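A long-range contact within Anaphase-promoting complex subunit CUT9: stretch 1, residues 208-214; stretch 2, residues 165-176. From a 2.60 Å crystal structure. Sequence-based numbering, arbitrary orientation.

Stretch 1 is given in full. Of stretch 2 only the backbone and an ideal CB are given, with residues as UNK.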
# COMPACT_ATOMS: atom_id res chain seq x y z
N GLN A 208 15.19 -5.23 13.14
CA GLN A 208 14.93 -4.64 11.82
C GLN A 208 15.75 -3.39 11.56
O GLN A 208 16.19 -3.14 10.43
CB GLN A 208 13.46 -4.28 11.70
CG GLN A 208 12.55 -5.46 11.53
CD GLN A 208 12.58 -5.99 10.13
OE1 GLN A 208 13.62 -6.40 9.63
NE2 GLN A 208 11.43 -5.96 9.46
N VAL A 209 15.93 -2.59 12.60
CA VAL A 209 16.73 -1.37 12.51
C VAL A 209 18.18 -1.74 12.23
O VAL A 209 18.78 -1.27 11.25
CB VAL A 209 16.65 -0.54 13.83
CG1 VAL A 209 17.75 0.51 13.87
CG2 VAL A 209 15.29 0.10 13.99
N TYR A 210 18.75 -2.58 13.08
CA TYR A 210 20.14 -2.99 12.94
C TYR A 210 20.45 -3.60 11.58
O TYR A 210 21.55 -3.43 11.07
CB TYR A 210 20.54 -3.92 14.07
CG TYR A 210 20.89 -3.17 15.32
CD1 TYR A 210 21.66 -2.02 15.26
CD2 TYR A 210 20.47 -3.60 16.57
CE1 TYR A 210 21.99 -1.32 16.38
CE2 TYR A 210 20.80 -2.90 17.70
CZ TYR A 210 21.55 -1.76 17.60
OH TYR A 210 21.89 -1.06 18.72
N THR A 211 19.49 -4.29 11.00
CA THR A 211 19.65 -4.82 9.66
C THR A 211 19.83 -3.67 8.68
O THR A 211 20.67 -3.74 7.78
CB THR A 211 18.43 -5.64 9.26
OG1 THR A 211 18.29 -6.74 10.16
CG2 THR A 211 18.57 -6.16 7.85
N ASN A 212 19.05 -2.60 8.86
CA ASN A 212 19.09 -1.47 7.95
C ASN A 212 20.29 -0.57 8.15
O ASN A 212 20.63 0.21 7.27
CB ASN A 212 17.81 -0.65 8.02
CG ASN A 212 16.65 -1.32 7.29
OD1 ASN A 212 16.63 -1.36 6.06
ND2 ASN A 212 15.69 -1.85 8.04
N LEU A 213 20.93 -0.69 9.31
CA LEU A 213 22.20 -0.01 9.55
C LEU A 213 23.38 -0.94 9.21
O LEU A 213 24.56 -0.57 9.30
CB LEU A 213 22.27 0.47 11.00
CG LEU A 213 21.12 1.42 11.37
CD1 LEU A 213 21.17 1.79 12.85
CD2 LEU A 213 21.11 2.66 10.48
N SER A 214 23.03 -2.15 8.81
CA SER A 214 24.00 -3.15 8.41
C SER A 214 24.91 -3.57 9.57
O SER A 214 26.09 -3.87 9.35
CB SER A 214 24.82 -2.66 7.22
OG SER A 214 23.94 -2.22 6.20
N UNK A 165 13.22 6.08 9.71
CA UNK A 165 13.87 6.88 10.73
C UNK A 165 14.60 5.96 11.70
O UNK A 165 14.02 5.50 12.68
CB UNK A 165 12.86 7.76 11.47
N UNK A 166 15.88 5.69 11.44
CA UNK A 166 16.57 4.62 12.15
C UNK A 166 17.04 5.03 13.54
O UNK A 166 16.95 4.25 14.48
CB UNK A 166 17.77 4.15 11.33
N UNK A 167 17.55 6.25 13.65
CA UNK A 167 17.96 6.78 14.95
C UNK A 167 16.74 7.09 15.82
O UNK A 167 16.73 6.81 17.01
CB UNK A 167 18.81 8.04 14.77
N UNK A 168 15.70 7.66 15.22
CA UNK A 168 14.44 7.85 15.92
C UNK A 168 14.00 6.55 16.58
O UNK A 168 13.88 6.48 17.81
CB UNK A 168 13.36 8.35 14.96
N UNK A 169 13.79 5.52 15.76
CA UNK A 169 13.38 4.20 16.25
C UNK A 169 14.28 3.68 17.37
O UNK A 169 13.81 3.06 18.32
CB UNK A 169 13.37 3.20 15.09
N UNK A 170 15.58 3.94 17.26
CA UNK A 170 16.52 3.48 18.27
C UNK A 170 16.41 4.28 19.57
O UNK A 170 16.54 3.72 20.65
CB UNK A 170 17.95 3.56 17.73
N UNK A 171 16.19 5.59 19.46
CA UNK A 171 15.86 6.41 20.64
C UNK A 171 14.67 5.83 21.42
O UNK A 171 14.71 5.76 22.65
CB UNK A 171 15.55 7.85 20.21
N UNK A 172 13.63 5.40 20.70
CA UNK A 172 12.43 4.85 21.32
C UNK A 172 12.60 3.43 21.87
O UNK A 172 12.07 3.11 22.93
CB UNK A 172 11.29 4.86 20.30
N UNK A 173 13.33 2.58 21.14
CA UNK A 173 13.53 1.19 21.53
C UNK A 173 14.70 0.97 22.49
O UNK A 173 14.64 0.10 23.34
CB UNK A 173 13.74 0.34 20.28
N UNK A 174 15.76 1.76 22.33
CA UNK A 174 17.02 1.51 23.00
C UNK A 174 17.89 0.65 22.11
O UNK A 174 17.37 -0.12 21.30
CB UNK A 174 16.80 0.84 24.36
N UNK A 175 19.21 0.78 22.24
CA UNK A 175 20.15 0.07 21.37
C UNK A 175 20.26 -1.40 21.74
O UNK A 175 20.75 -2.23 20.97
CB UNK A 175 21.53 0.72 21.44
N UNK A 176 19.80 -1.71 22.95
CA UNK A 176 19.66 -3.08 23.41
C UNK A 176 18.41 -3.18 24.29
O UNK A 176 17.87 -2.17 24.75
CB UNK A 176 20.91 -3.53 24.17

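Position 165 lies just before the helix, and its CB has nothing of stretch 1 nearby. A residue that can cap the helix would suit: Asp, Asn, Ser or Thr. It is Asp165, whose OD1 accepts from the N of 168 at 2.9 Å.

Position 166 faces stretch 1. Its CB lies 3.8 Å from Leu213 CD2 and 4.4 Å from Val209 CG1, and the CB of Asn212 lies beyond. A sizeable apolar or aromatic side chain would suit. It is Trp166. Its six-membered ring takes Asn212 CB over one face, 3.6 Å from the centroid, in a CH-pi contact. Val209 CG2 lies at the ring edge, 4.1 Å from Trp166 CE3.

Positions 167 and 168 have no part of stretch 1 within reach of CB. Polar or small residues would do, among many others. They are Gln167, which points away, and Gly168, whose backbone N serves the cap.

Position 169 points toward stretch 1, with CB 3.8 Å from Val209 CG2. A small apolar residue fits well. It is Ala169, and its methyl makes just that contact.

Position 170 also points toward stretch 1, but its CB is 4.9 Å from Val209 CG1. The gap is lined by Val209, Tyr210 and Leu213, so a branched or longer apolar side chain such as Leu, Ile or Met would suit. It is Leu170. Its CD2 reaches Val209 CG1 at 3.6 Å, Leu213 CD1 at 3.9 Å and Tyr210 CE1 at 4.2 Å.

Positions 171 and 172 are out of reach of stretch 1, which sets no preference. They are Asn171 and Leu172.

Position 173 points toward stretch 1, but nothing there lies within 5.5 Å of CB. Many residues would be possible. It is Leu173, whose CD2 comes no closer than 4.7 Å to Val209 CG2.

Position 174 leaves the helix with phi 91° and psi 152°. A CB would be jammed against the preceding carbonyl O and would lie 3.2 Å from the O of 176. This calls for glycine, and it is Gly174.

Position 175 has its CB tight against Tyr210 OH, at 3.3 Å, but pointing sideways, so many side chains could lead off. It is Glu175. The hydrogen bond from Tyr210 OH to Glu175 O, 2.8 Å, needs no particular side chain here.

Position 176 points away, and an extended backbone suits beta-branched residues among others. It is Thr176, which makes no contact with stretch 1.

Stretch 2 165-176: DWQGALNLLGET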
# COMPACT_ATOMS: atom_id res chain seq x y z
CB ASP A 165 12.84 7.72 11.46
CG ASP A 165 13.46 8.85 12.25
OD1 ASP A 165 14.61 8.70 12.72
OD2 ASP A 165 12.78 9.90 12.39
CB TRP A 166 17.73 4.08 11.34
CG TRP A 166 17.34 3.68 9.97
CD1 TRP A 166 17.87 4.14 8.80
CD2 TRP A 166 16.31 2.76 9.61
NE1 TRP A 166 17.24 3.55 7.74
CE2 TRP A 166 16.28 2.70 8.21
CE3 TRP A 166 15.42 1.97 10.35
CZ2 TRP A 166 15.37 1.89 7.51
CZ3 TRP A 166 14.52 1.16 9.65
CH2 TRP A 166 14.51 1.13 8.25
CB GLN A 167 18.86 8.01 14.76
CG GLN A 167 19.30 8.72 16.05
CD GLN A 167 19.89 7.77 17.08
OE1 GLN A 167 19.44 7.72 18.23
NE2 GLN A 167 20.91 7.00 16.67
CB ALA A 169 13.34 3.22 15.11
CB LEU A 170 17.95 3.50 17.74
CG LEU A 170 18.65 2.15 17.61
CD1 LEU A 170 17.66 1.00 17.48
CD2 LEU A 170 19.62 2.18 16.44
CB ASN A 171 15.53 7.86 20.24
CG ASN A 171 16.76 8.66 19.80
OD1 ASN A 171 17.89 8.39 20.24
ND2 ASN A 171 16.55 9.65 18.94
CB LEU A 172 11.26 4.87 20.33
CG LEU A 172 10.34 6.08 20.40
CD1 LEU A 172 9.02 5.78 19.73
CD2 LEU A 172 10.13 6.49 21.86
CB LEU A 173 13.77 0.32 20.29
CG LEU A 173 12.62 -0.37 19.54
CD1 LEU A 173 11.28 0.15 20.00
CD2 LEU A 173 12.80 -0.21 18.02
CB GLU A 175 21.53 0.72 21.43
CG GLU A 175 21.53 2.21 21.11
CD GLU A 175 22.82 2.67 20.44
OE1 GLU A 175 23.31 3.78 20.77
OE2 GLU A 175 23.34 1.93 19.57
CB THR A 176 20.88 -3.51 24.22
OG1 THR A 176 20.90 -2.78 25.45
CG2 THR A 176 22.16 -3.23 23.43
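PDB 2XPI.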